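Local coordinates for galactose-binding-like protein (Bacteroides thetaiotaomicron, PDB 7M1B) that probably binds galactose or related sugars as a SusE-like protein, and belongs to a family with a suggested capacity for glycan degradation, at residues L138-S143 with I164-R169; D177-V182 with E192-L197. All blocks are in the same frame, centred on the assembly; numbering follows the deposited sequence.

In the fold
Both contacts lie in the small beta sandwich formed by the first part of the modelled chain. Contact 1 is core. It joins the two sheets face to face, entirely through apolar side chains and with no hydrogen bond across it. Contact 2 lies at the surface, within one sheet. There the backbones themselves are bonded, and the outward face carries charged and hydroxyl groups. The two meet in the four-stranded sheet, where strands 138-144 and 176-183 are neighbours. S143 N probably bonds to K179 O, and D141 N to R181 O. F140 of contact 1 packs on V182 beside it. The centres of the two contacts are about 10 Å apart.

Contact 1. Residues L138-S143 with I164-R169; sequences LIFDVS and IGFTLR
F166 turns the edge of its ring toward the face of F140. The two centroids are 5.2 Å apart and the planes stand at 62°. F166 CE1 lies over that face, displaced toward the rim. F166 CZ comes 3.6 Å from F140 CB. The chi1 of F166, 59°, sets CG between the backbone N and the carbonyl carbon. The ring beyond it meets F140. I164 takes the rim of the same F140 ring. I164 CD1 sits near the ring plane, 3.8 Å from F140 CZ, in a tip-to-tip approach. L138 crosses I164 at about a right angle, with CD1 atoms 3.7 Å apart. At the other end V142 and L168 slide past each other in opposite directions, and V142 CG1 meets L168 CD1 at 3.6 Å. V142 CG2 points at the edge of F166, near CE2. An alanine at F140 would probably leave the F166 edge without its aromatic face and open a gap beside I164 CD1. The two strands run at 28° to each other, with axes 10.0 Å apart, as in a beta sandwich whose sheets pack face to face. Strand 125-131 lines the same interior through T130 and I128. V182 of strand 176-183 flanks L138 and F140, and strand 155-159 borders F140 and F166.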
# COMPACT_ATOMS: atom_id res chain seq x y z
N LEU A 138 -21.27 18.94 -0.97
CA LEU A 138 -20.30 20.00 -1.21
C LEU A 138 -19.69 19.72 -2.59
O LEU A 138 -19.82 18.56 -3.03
CB LEU A 138 -19.25 19.98 -0.08
CG LEU A 138 -19.80 20.29 1.34
CD1 LEU A 138 -18.68 20.06 2.36
CD2 LEU A 138 -20.33 21.74 1.44
N ILE A 139 -19.25 20.79 -3.28
CA ILE A 139 -18.59 20.74 -4.61
C ILE A 139 -17.26 21.47 -4.48
O ILE A 139 -17.21 22.65 -4.13
CB ILE A 139 -19.53 21.43 -5.64
CG1 ILE A 139 -21.00 21.10 -5.37
CG2 ILE A 139 -19.14 21.07 -7.10
CD1 ILE A 139 -21.39 19.67 -5.70
N PHE A 140 -16.19 20.72 -4.74
CA PHE A 140 -14.88 21.33 -4.61
C PHE A 140 -14.34 21.61 -6.00
O PHE A 140 -14.27 20.69 -6.81
CB PHE A 140 -13.97 20.37 -3.86
CG PHE A 140 -14.29 20.17 -2.40
CD1 PHE A 140 -15.37 19.37 -2.00
CD2 PHE A 140 -13.52 20.77 -1.40
CE1 PHE A 140 -15.63 19.16 -0.65
CE2 PHE A 140 -13.77 20.54 -0.06
CZ PHE A 140 -14.82 19.73 0.32
N ASP A 141 -13.99 22.88 -6.28
CA ASP A 141 -13.41 23.22 -7.57
C ASP A 141 -11.93 23.49 -7.34
O ASP A 141 -11.59 24.41 -6.58
CB ASP A 141 -14.04 24.49 -8.16
CG ASP A 141 -15.46 24.27 -8.65
OD1 ASP A 141 -15.68 23.24 -9.35
OD2 ASP A 141 -16.35 25.10 -8.30
N VAL A 142 -11.05 22.72 -8.00
CA VAL A 142 -9.62 22.81 -7.68
C VAL A 142 -8.84 23.30 -8.92
O VAL A 142 -8.93 22.64 -10.02
CB VAL A 142 -9.00 21.48 -7.18
CG1 VAL A 142 -7.51 21.66 -6.90
CG2 VAL A 142 -9.72 20.97 -5.94
N SER A 143 -8.22 24.49 -8.77
CA SER A 143 -7.63 25.15 -9.93
C SER A 143 -6.11 25.14 -9.85
O SER A 143 -5.52 25.16 -8.77
CB SER A 143 -8.15 26.57 -10.07
OG SER A 143 -9.57 26.60 -10.10
N ILE A 164 -13.93 14.06 4.41
CA ILE A 164 -13.77 14.29 2.98
C ILE A 164 -12.30 14.12 2.70
O ILE A 164 -11.55 14.66 3.47
CB ILE A 164 -14.25 15.70 2.60
CG1 ILE A 164 -15.80 15.74 2.73
CG2 ILE A 164 -13.81 16.13 1.21
CD1 ILE A 164 -16.41 17.13 2.56
N GLY A 165 -11.95 13.40 1.65
CA GLY A 165 -10.54 13.22 1.27
C GLY A 165 -10.49 12.80 -0.20
O GLY A 165 -11.16 11.84 -0.60
N PHE A 166 -9.76 13.54 -1.04
CA PHE A 166 -9.69 13.19 -2.46
C PHE A 166 -8.39 13.71 -3.02
O PHE A 166 -7.80 14.58 -2.39
CB PHE A 166 -10.88 13.72 -3.27
CG PHE A 166 -11.06 15.23 -3.25
CD1 PHE A 166 -11.63 15.87 -2.14
CD2 PHE A 166 -10.64 16.01 -4.32
CE1 PHE A 166 -11.77 17.26 -2.13
CE2 PHE A 166 -10.75 17.40 -4.30
CZ PHE A 166 -11.34 18.02 -3.21
N THR A 167 -7.98 13.23 -4.21
CA THR A 167 -6.66 13.60 -4.72
C THR A 167 -6.81 14.15 -6.13
O THR A 167 -7.73 13.80 -6.87
CB THR A 167 -5.66 12.44 -4.74
OG1 THR A 167 -6.04 11.53 -5.78
CG2 THR A 167 -5.62 11.72 -3.42
N LEU A 168 -5.86 15.01 -6.48
CA LEU A 168 -5.63 15.36 -7.87
C LEU A 168 -4.22 14.91 -8.19
O LEU A 168 -3.30 15.25 -7.44
CB LEU A 168 -5.56 16.87 -8.02
CG LEU A 168 -6.85 17.63 -8.20
CD1 LEU A 168 -7.39 18.03 -6.83
CD2 LEU A 168 -6.53 18.86 -9.04
N ARG A 169 -4.03 14.29 -9.36
CA ARG A 169 -2.72 13.80 -9.75
C ARG A 169 -2.40 14.36 -11.13
O ARG A 169 -3.15 15.19 -11.66
CB ARG A 169 -2.68 12.27 -9.66
CG ARG A 169 -2.82 11.75 -8.23
CD ARG A 169 -2.15 10.40 -8.10
NE ARG A 169 -2.88 9.68 -7.08
CZ ARG A 169 -2.46 9.44 -5.86
NH1 ARG A 169 -1.23 9.75 -5.49
NH2 ARG A 169 -3.25 8.73 -5.07

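Contact 2. Residues D177-V182 with E192-L197; sequences DFKVRV and EYLTTL
F178 and T195 form a hydrogen-bonded antiparallel pair, as do V180 and Y193, in the beta hairpin of strands 176-183 and 193-197. Four backbone bonds hold it. F178 and T195 exchange two N-H...O bonds. The one from F178 N to T195 O is 2.7 Å long, and the return bond, T195 N to F178 O, is 3.0 Å. V180 and Y193 exchange the other two.

The close-packed side carries F178, V180, Y193 and T195. F178 and V180 are buried there. L197 O lies in plane at the ring edge, 3.9 Å from F178 CE2. I126 of strand 125-131 touches F178, and F171 packs edge-to-face with it. V180 rests on I128 of the same strand. V119 of strand 118-122 meets Y193, T195 and L197.

The other side is more open to solvent and largely polar. T196 OG1 donates to D177 OD1, on the anti side of that oxygen, while D177 OD2 forms a salt bridge with K145. L194 lies alongside K179, pointing the same way, and L194 CD2 presses on K179 CB at 3.5 Å, tighter than usual. R181 CG packs on E192 CG at 3.6 Å. The R181 guanidinium and E192 carboxylate planes stand about perpendicular. Their charged atoms are not in contact, and R181 NE bonds to S190 O in the connecting loop. K179 bends at chi3 (-61°) and crosses E192 obliquely. K179 NZ reaches E192 OE2 at 2.7 Å in a salt bridge, coming from above the carboxylate, 41° out of its plane.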
# COMPACT_ATOMS: atom_id res chain seq x y z
N ASP A 177 1.25 26.26 -7.57
CA ASP A 177 0.25 27.03 -6.87
C ASP A 177 -1.10 26.37 -7.11
O ASP A 177 -1.45 26.06 -8.27
CB ASP A 177 0.28 28.47 -7.41
CG ASP A 177 1.64 29.13 -7.28
OD1 ASP A 177 2.33 28.87 -6.27
OD2 ASP A 177 1.99 29.92 -8.20
N PHE A 178 -1.82 26.13 -6.00
CA PHE A 178 -3.14 25.52 -6.04
C PHE A 178 -4.16 26.50 -5.46
O PHE A 178 -3.85 27.32 -4.58
CB PHE A 178 -3.14 24.18 -5.28
CG PHE A 178 -2.25 23.11 -5.88
CD1 PHE A 178 -2.72 22.30 -6.91
CD2 PHE A 178 -0.94 22.92 -5.43
CE1 PHE A 178 -1.93 21.30 -7.46
CE2 PHE A 178 -0.17 21.91 -5.98
CZ PHE A 178 -0.65 21.12 -7.00
N LYS A 179 -5.39 26.41 -5.98
CA LYS A 179 -6.51 27.20 -5.48
C LYS A 179 -7.71 26.26 -5.33
O LYS A 179 -7.94 25.45 -6.26
CB LYS A 179 -6.77 28.34 -6.47
CG LYS A 179 -8.14 29.00 -6.44
CD LYS A 179 -8.43 29.78 -7.71
CE LYS A 179 -7.46 30.92 -7.97
NZ LYS A 179 -8.13 32.06 -8.65
N VAL A 180 -8.42 26.37 -4.18
CA VAL A 180 -9.59 25.56 -3.88
C VAL A 180 -10.76 26.46 -3.48
O VAL A 180 -10.64 27.40 -2.69
CB VAL A 180 -9.37 24.47 -2.79
CG1 VAL A 180 -10.64 23.57 -2.73
CG2 VAL A 180 -8.09 23.64 -3.00
N ARG A 181 -11.94 26.18 -4.04
CA ARG A 181 -13.18 26.84 -3.64
C ARG A 181 -14.23 25.76 -3.42
O ARG A 181 -14.17 24.73 -4.16
CB ARG A 181 -13.62 27.84 -4.72
CG ARG A 181 -13.27 29.29 -4.39
CD ARG A 181 -13.90 30.29 -5.33
NE ARG A 181 -14.66 31.26 -4.56
CZ ARG A 181 -15.33 32.28 -5.08
NH1 ARG A 181 -15.32 32.48 -6.38
NH2 ARG A 181 -16.00 33.10 -4.28
N VAL A 182 -15.11 25.95 -2.40
CA VAL A 182 -16.19 25.00 -2.06
C VAL A 182 -17.49 25.74 -2.31
O VAL A 182 -17.61 26.89 -1.89
CB VAL A 182 -16.09 24.49 -0.60
CG1 VAL A 182 -16.93 23.20 -0.43
CG2 VAL A 182 -14.62 24.13 -0.24
N GLU A 192 -11.47 31.66 -1.74
CA GLU A 192 -10.47 30.78 -2.27
C GLU A 192 -9.46 30.46 -1.17
O GLU A 192 -9.00 31.33 -0.42
CB GLU A 192 -9.71 31.43 -3.43
CG GLU A 192 -10.55 31.65 -4.69
CD GLU A 192 -9.87 32.45 -5.79
OE1 GLU A 192 -8.95 33.23 -5.47
OE2 GLU A 192 -10.27 32.29 -6.97
N TYR A 193 -9.09 29.18 -1.08
CA TYR A 193 -7.90 28.79 -0.33
C TYR A 193 -6.74 28.61 -1.30
O TYR A 193 -6.84 27.86 -2.26
CB TYR A 193 -8.21 27.51 0.46
CG TYR A 193 -7.08 26.98 1.30
CD1 TYR A 193 -6.88 27.42 2.61
CD2 TYR A 193 -6.22 26.02 0.78
CE1 TYR A 193 -5.84 26.91 3.37
CE2 TYR A 193 -5.18 25.50 1.54
CZ TYR A 193 -4.99 25.96 2.83
OH TYR A 193 -3.95 25.44 3.53
N LEU A 194 -5.63 29.30 -1.03
CA LEU A 194 -4.43 29.20 -1.87
C LEU A 194 -3.29 28.48 -1.14
O LEU A 194 -3.02 28.75 0.02
CB LEU A 194 -3.96 30.60 -2.26
CG LEU A 194 -4.99 31.46 -2.99
CD1 LEU A 194 -4.31 32.73 -3.44
CD2 LEU A 194 -5.58 30.72 -4.20
N THR A 195 -2.61 27.57 -1.84
CA THR A 195 -1.43 26.97 -1.24
C THR A 195 -0.42 26.67 -2.34
O THR A 195 -0.82 26.40 -3.49
CB THR A 195 -1.77 25.75 -0.36
OG1 THR A 195 -0.60 25.25 0.30
CG2 THR A 195 -2.35 24.60 -1.16
N THR A 196 0.87 26.79 -2.00
CA THR A 196 1.94 26.38 -2.91
C THR A 196 2.58 25.11 -2.36
O THR A 196 3.01 25.11 -1.21
CB THR A 196 3.03 27.45 -3.06
OG1 THR A 196 2.40 28.60 -3.62
CG2 THR A 196 4.22 26.97 -3.87
N LEU A 197 2.53 24.01 -3.13
CA LEU A 197 3.01 22.72 -2.61
C LEU A 197 3.82 22.00 -3.67
O LEU A 197 3.56 22.14 -4.86
CB LEU A 197 1.86 21.80 -2.18
CG LEU A 197 1.02 22.28 -1.00
CD1 LEU A 197 -0.26 21.43 -0.85
CD2 LEU A 197 1.84 22.27 0.30